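Local coordinates for protein 3-dehydroquinate dehydratase (Thermus thermophilus, PDB 2UYG) that probably catalyses the trans-dehydration of 3-dehydroquinate to 3-dehydroshikimate through an enolate intermediate, a step of chorismate biosynthesis, at residues 95-100 / 114-119. Sequence-based numbering, arbitrary orientation.
Sequences VVEVHL and VTAPAC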
ATOM      1  N   VAL A  95      25.018  17.803 -12.416  1.00 26.75           N
ATOM      2  CA  VAL A  95      25.350  16.449 -12.071  1.00 27.26           C
ATOM      3  C   VAL A  95      24.599  15.461 -13.036  1.00 26.91           C
ATOM      4  O   VAL A  95      23.385  15.576 -13.227  1.00 28.23           O
ATOM      5  CB  VAL A  95      24.954  16.184 -10.665  1.00 28.07           C
ATOM      6  CG1 VAL A  95      25.308  14.773 -10.277  1.00 29.17           C
ATOM      7  CG2 VAL A  95      25.620  17.162  -9.692  1.00 27.14           C
ATOM      8  N   VAL A  96      25.346  14.576 -13.688  1.00 24.04           N
ATOM      9  CA  VAL A  96      24.791  13.547 -14.506  1.00 24.70           C
ATOM     10  C   VAL A  96      24.957  12.195 -13.756  1.00 24.69           C
ATOM     11  O   VAL A  96      26.029  11.873 -13.346  1.00 23.47           O
ATOM     12  CB  VAL A  96      25.492  13.401 -15.856  1.00 24.64           C
ATOM     13  CG1 VAL A  96      24.752  12.369 -16.700  1.00 24.14           C
ATOM     14  CG2 VAL A  96      25.501  14.774 -16.645  1.00 25.46           C
ATOM     15  N   GLU A  97      23.855  11.477 -13.560  1.00 23.10           N
ATOM     16  CA  GLU A  97      23.819  10.224 -12.814  1.00 23.10           C
ATOM     17  C   GLU A  97      24.014   9.142 -13.854  1.00 21.14           C
ATOM     18  O   GLU A  97      23.348   9.127 -14.827  1.00 22.46           O
ATOM     19  CB  GLU A  97      22.472  10.048 -12.094  1.00 22.31           C
ATOM     20  CG  GLU A  97      22.398   8.774 -11.327  1.00 25.37           C
ATOM     21  CD  GLU A  97      21.151   8.617 -10.443  1.00 27.41           C
ATOM     22  OE1 GLU A  97      20.499   7.513 -10.457  1.00 27.78           O
ATOM     23  OE2 GLU A  97      20.815   9.569  -9.756  1.00 32.19           O
ATOM     24  N   VAL A  98      24.909   8.240 -13.618  1.00 21.74           N
ATOM     25  CA  VAL A  98      25.257   7.157 -14.533  1.00 23.29           C
ATOM     26  C   VAL A  98      25.183   5.826 -13.826  1.00 23.08           C
ATOM     27  O   VAL A  98      25.516   5.711 -12.627  1.00 21.70           O
ATOM     28  CB  VAL A  98      26.698   7.587 -15.035  1.00 25.08           C
ATOM     29  CG1 VAL A  98      27.535   6.535 -15.396  1.00 32.59           C
ATOM     30  CG2 VAL A  98      26.516   8.593 -16.191  1.00 24.57           C
ATOM     31  N   HIS A  99      24.750   4.768 -14.534  1.00 24.13           N
ATOM     32  CA  HIS A  99      24.849   3.379 -13.980  1.00 23.54           C
ATOM     33  C   HIS A  99      25.218   2.456 -15.117  1.00 23.96           C
ATOM     34  O   HIS A  99      24.706   2.646 -16.206  1.00 24.46           O
ATOM     35  CB  HIS A  99      23.531   2.866 -13.403  1.00 21.32           C
ATOM     36  CG  HIS A  99      22.888   3.813 -12.471  1.00 23.94           C
ATOM     37  ND1 HIS A  99      23.125   3.791 -11.108  1.00 22.10           N
ATOM     38  CD2 HIS A  99      22.083   4.878 -12.699  1.00 24.10           C
ATOM     39  CE1 HIS A  99      22.433   4.761 -10.545  1.00 20.76           C
ATOM     40  NE2 HIS A  99      21.798   5.444 -11.484  1.00 23.67           N
ATOM     41  N   LEU A 100      26.048   1.469 -14.839  1.00 23.63           N
ATOM     42  CA  LEU A 100      26.472   0.488 -15.783  1.00 25.00           C
ATOM     43  C   LEU A 100      25.322  -0.359 -16.283  1.00 25.51           C
ATOM     44  O   LEU A 100      25.258  -0.647 -17.465  1.00 21.97           O
ATOM     45  CB  LEU A 100      27.441  -0.477 -15.118  1.00 25.50           C
ATOM     46  CG  LEU A 100      28.729   0.231 -14.647  1.00 29.27           C
ATOM     47  CD1 LEU A 100      29.220  -0.536 -13.443  1.00 31.83           C
ATOM     48  CD2 LEU A 100      29.727   0.285 -15.760  1.00 28.64           C
ATOM     49  N   VAL A 114      16.863   7.888  -5.534  1.00 25.80           N
ATOM     50  CA  VAL A 114      16.663   9.095  -4.793  1.00 23.85           C
ATOM     51  C   VAL A 114      17.491  10.239  -5.153  1.00 22.96           C
ATOM     52  O   VAL A 114      17.160  11.337  -4.711  1.00 25.15           O
ATOM     53  CB  VAL A 114      16.753   8.933  -3.275  1.00 25.15           C
ATOM     54  CG1 VAL A 114      16.007   7.672  -2.801  1.00 26.10           C
ATOM     55  CG2 VAL A 114      18.176   9.125  -2.679  1.00 24.05           C
ATOM     56  N   THR A 115      18.579  10.036  -5.865  1.00 22.82           N
ATOM     57  CA  THR A 115      19.409  11.157  -6.341  1.00 23.79           C
ATOM     58  C   THR A 115      18.978  11.718  -7.645  1.00 24.29           C
ATOM     59  O   THR A 115      19.255  12.882  -7.920  1.00 24.32           O
ATOM     60  CB  THR A 115      20.865  10.789  -6.530  1.00 23.94           C
ATOM     61  OG1 THR A 115      20.938   9.562  -7.254  1.00 21.27           O
ATOM     62  CG2 THR A 115      21.560  10.562  -5.172  1.00 21.64           C
ATOM     63  N   ALA A 116      18.247  10.925  -8.454  1.00 26.28           N
ATOM     64  CA  ALA A 116      18.024  11.329  -9.854  1.00 25.11           C
ATOM     65  C   ALA A 116      17.214  12.624  -9.995  1.00 25.18           C
ATOM     66  O   ALA A 116      17.486  13.384 -10.948  1.00 26.37           O
ATOM     67  CB  ALA A 116      17.433  10.129 -10.762  1.00 25.27           C
ATOM     68  N   PRO A 117      16.247  12.907  -9.099  1.00 25.40           N
ATOM     69  CA  PRO A 117      15.495  14.167  -9.179  1.00 25.05           C
ATOM     70  C   PRO A 117      16.334  15.414  -9.221  1.00 26.50           C
ATOM     71  O   PRO A 117      15.814  16.381  -9.785  1.00 25.53           O
ATOM     72  CB  PRO A 117      14.568  14.142  -7.938  1.00 25.02           C
ATOM     73  CG  PRO A 117      14.365  12.655  -7.687  1.00 26.06           C
ATOM     74  CD  PRO A 117      15.671  12.010  -8.084  1.00 24.83           C
ATOM     75  N   ALA A 118      17.544  15.412  -8.654  1.00 25.50           N
ATOM     76  CA  ALA A 118      18.360  16.592  -8.647  1.00 25.77           C
ATOM     77  C   ALA A 118      19.436  16.644  -9.710  1.00 25.88           C
ATOM     78  O   ALA A 118      20.125  17.606  -9.758  1.00 28.99           O
ATOM     79  CB  ALA A 118      18.994  16.762  -7.275  1.00 27.21           C
ATOM     80  N   CYS A 119      19.565  15.666 -10.577  1.00 25.17           N
ATOM     81  CA  CYS A 119      20.547  15.655 -11.645  1.00 25.87           C
ATOM     82  C   CYS A 119      19.988  16.251 -13.009  1.00 26.04           C
ATOM     83  O   CYS A 119      18.791  16.213 -13.292  1.00 26.95           O
ATOM     84  CB  CYS A 119      21.000  14.181 -11.843  1.00 25.34           C
ATOM     85  SG  CYS A 119      21.845  13.366 -10.349  1.00 26.19           S
TER
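Glu97 reaches from strand 95-99 to Thr115 and Ala116 with an extended side chain. Its CB lies 3.8 Å from SG of Cys119, whose sulphur also packs on CG1 of Val95 at 3.7 Å. CG stands anti to the backbone N (chi1 180°), and the two oxygens of the carboxylate beyond it turn to different partners. OE2 accepts a short hydrogen bond of 2.5 Å from Thr115 OG1, which approaches from above the carboxylate plane, 51° out of it; OE2 also touches Ala116 CB at 3.6 Å. OE1 accepts a hydrogen bond of 2.7 Å from His99 NE2 with its anti lone pair, the oxygen lying in the imidazole plane, and is also hydrogen-bonded to Ser113 OG. This bond is likely to help hold the imidazole of His99, the predicted proton donor, in its rotation. An alanine at Glu97 would probably leave His99 NE2 and Thr115 OG1 without their carboxylate mate and the imidazole freer to turn. In the parallel sheet of this flavodoxin-like fold (strand order 2-1-3-4-5), strand 95-99 runs between strands 69-73 and 121-124; the 3-10 turn 116-118 leads into the latter, with Ala118 against helix 82-89 and Asn102 ND2 of a neighbouring subunit hydrogen-bonded to the Ala116 and Cys119 carbonyl oxygens.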